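Local coordinates for dihydrodipicolinate synthase family protein (Sinorhizobium meliloti, PDB 4DNH) that is of unknown function but adopts a TIM-barrel fold and may be related to dihydrodipicolinate synthase-like enzymes, at residues D83-M89 / R321-V327. Sequence-based numbering, arbitrary orientation.
Sequences DTAQRGM and RFYKTGV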
# COMPACT_ATOMS: atom_id res chain seq x y z
N ASP A 83 2.44 1.14 -4.89
CA ASP A 83 1.83 0.00 -5.56
C ASP A 83 0.31 0.03 -5.41
O ASP A 83 -0.39 -0.32 -6.34
CB ASP A 83 2.38 -1.31 -5.00
CG ASP A 83 1.99 -2.49 -5.84
OD1 ASP A 83 2.63 -2.72 -6.89
OD2 ASP A 83 1.02 -3.19 -5.46
N THR A 84 -0.20 0.46 -4.26
CA THR A 84 -1.67 0.57 -4.06
C THR A 84 -2.31 1.61 -4.97
O THR A 84 -3.50 1.52 -5.29
CB THR A 84 -2.05 0.87 -2.59
OG1 THR A 84 -1.42 -0.08 -1.73
CG2 THR A 84 -3.54 0.76 -2.38
N ALA A 85 -1.55 2.61 -5.39
CA ALA A 85 -2.11 3.65 -6.27
C ALA A 85 -1.95 3.19 -7.71
O ALA A 85 -2.12 3.96 -8.63
CB ALA A 85 -1.44 4.99 -6.04
N GLN A 86 -1.59 1.91 -7.86
CA GLN A 86 -1.55 1.20 -9.14
C GLN A 86 -0.36 1.58 -9.98
O GLN A 86 -0.38 1.38 -11.20
CB GLN A 86 -2.87 1.30 -9.92
CG GLN A 86 -3.96 0.42 -9.34
CD GLN A 86 -5.36 0.79 -9.82
OE1 GLN A 86 -6.09 1.51 -9.14
NE2 GLN A 86 -5.73 0.29 -10.99
N ARG A 87 0.66 2.12 -9.32
CA ARG A 87 1.95 2.47 -9.91
C ARG A 87 2.51 1.29 -10.72
O ARG A 87 2.49 0.14 -10.26
CB ARG A 87 2.94 2.83 -8.79
CG ARG A 87 4.24 3.46 -9.26
CD ARG A 87 4.04 4.93 -9.60
NE ARG A 87 5.31 5.60 -9.86
CZ ARG A 87 5.99 6.32 -8.97
NH1 ARG A 87 7.15 6.86 -9.34
NH2 ARG A 87 5.53 6.51 -7.73
N GLY A 88 2.98 1.57 -11.93
CA GLY A 88 3.53 0.51 -12.81
C GLY A 88 2.51 -0.44 -13.44
O GLY A 88 2.86 -1.23 -14.31
N MSE A 89 1.25 -0.35 -13.00
CA MSE A 89 0.18 -1.27 -13.41
C MSE A 89 -1.10 -0.47 -13.61
O MSE A 89 -2.17 -0.79 -13.05
CB MSE A 89 0.06 -2.37 -12.34
CG MSE A 89 -0.45 -3.69 -12.94
SE MSE A 89 -0.95 -4.99 -11.52
CE MSE A 89 -2.89 -5.21 -11.82
N ARG A 321 -1.88 -9.58 -7.03
CA ARG A 321 -1.71 -8.28 -7.66
C ARG A 321 -3.04 -7.50 -7.83
O ARG A 321 -3.04 -6.31 -8.15
CB ARG A 321 -0.94 -8.39 -8.98
CG ARG A 321 -1.62 -9.17 -10.10
CD ARG A 321 -0.68 -9.29 -11.29
NE ARG A 321 -1.22 -10.07 -12.41
CZ ARG A 321 -1.36 -11.40 -12.42
NH1 ARG A 321 -1.03 -12.11 -11.35
NH2 ARG A 321 -1.87 -12.02 -13.47
N PHE A 322 -4.16 -8.18 -7.57
CA PHE A 322 -5.49 -7.59 -7.76
C PHE A 322 -6.10 -7.13 -6.46
O PHE A 322 -7.26 -6.75 -6.42
CB PHE A 322 -6.44 -8.55 -8.50
CG PHE A 322 -5.99 -8.89 -9.91
CD1 PHE A 322 -5.64 -7.88 -10.81
CD2 PHE A 322 -5.91 -10.21 -10.33
CE1 PHE A 322 -5.22 -8.19 -12.10
CE2 PHE A 322 -5.48 -10.52 -11.61
CZ PHE A 322 -5.13 -9.51 -12.50
N TYR A 323 -5.31 -7.14 -5.39
CA TYR A 323 -5.78 -6.63 -4.11
C TYR A 323 -6.37 -5.23 -4.19
O TYR A 323 -7.28 -4.90 -3.44
CB TYR A 323 -4.66 -6.64 -3.06
CG TYR A 323 -3.61 -5.57 -3.22
CD1 TYR A 323 -2.47 -5.81 -3.98
CD2 TYR A 323 -3.73 -4.35 -2.56
CE1 TYR A 323 -1.48 -4.83 -4.10
CE2 TYR A 323 -2.75 -3.38 -2.68
CZ TYR A 323 -1.64 -3.62 -3.46
OH TYR A 323 -0.67 -2.67 -3.58
N LYS A 324 -5.88 -4.42 -5.12
CA LYS A 324 -6.30 -3.03 -5.18
C LYS A 324 -7.79 -2.93 -5.45
O LYS A 324 -8.47 -1.98 -5.01
CB LYS A 324 -5.50 -2.26 -6.21
CG LYS A 324 -4.00 -2.41 -6.02
CD LYS A 324 -3.36 -2.55 -7.38
CE LYS A 324 -1.96 -3.08 -7.28
NZ LYS A 324 -1.79 -3.95 -8.46
N THR A 325 -8.30 -3.93 -6.14
CA THR A 325 -9.71 -4.04 -6.38
C THR A 325 -10.53 -4.14 -5.10
O THR A 325 -11.53 -3.43 -4.95
CB THR A 325 -9.97 -5.20 -7.34
OG1 THR A 325 -9.14 -5.01 -8.48
CG2 THR A 325 -11.45 -5.26 -7.75
N GLY A 326 -10.10 -4.99 -4.16
CA GLY A 326 -10.78 -5.12 -2.87
C GLY A 326 -10.67 -3.85 -2.04
O GLY A 326 -11.57 -3.49 -1.28
N VAL A 327 -9.56 -3.14 -2.19
CA VAL A 327 -9.35 -1.91 -1.43
C VAL A 327 -10.34 -0.82 -1.89
O VAL A 327 -11.06 -0.24 -1.07
CB VAL A 327 -7.88 -1.47 -1.55
CG1 VAL A 327 -7.70 -0.02 -1.12
CG2 VAL A 327 -7.00 -2.40 -0.71
O HOH W 1 0.40 -5.35 -7.27
O HOH W 2 0.57 -1.70 -8.89
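At its in-plane edge the Y323 ring meets D83 OD2 and T84 OG1, while CG of K324, next in sequence, lies 3.6 Å above one face, offset toward the rim; F316 also stacks with this ring. R321 CG sits over one face of F322, whose CE2 lies over the R321 guanidinium. The D83 carboxylate is nearly coplanar with the Y323 ring, 22° apart, and D83 OD2 accepts a 2.6 Å hydrogen bond from Y323 OH through its anti lone pair. T84 OG1 donates in turn to Y323 OH at 3.3 Å. CG of D83 stands anti to the backbone N (chi1 -169°), bringing the carboxylate to the phenol. K324, bent at chi2 and chi4, passes its CD 3.6 Å from Q86 CG and ends with NZ hydrogen-bonded to R321 O, within its own segment, at 2.7 Å. K324 NZ stays 4.2 Å from D83 OD2, beyond a salt bridge, water 1 hydrogen-bonding to both. CE of the poorly ordered selenomethionine M89 approaches F322 CE1 obliquely. A phenylalanine in place of Y323 would probably leave D83 OD2 without its phenol donor and T84 OG1 without its acceptor. The contact illustrates TIM-barrel elaboration: the loop after strand 77-80 is tied to residues 321-327, on helix 323-333, which follows the last barrel strand.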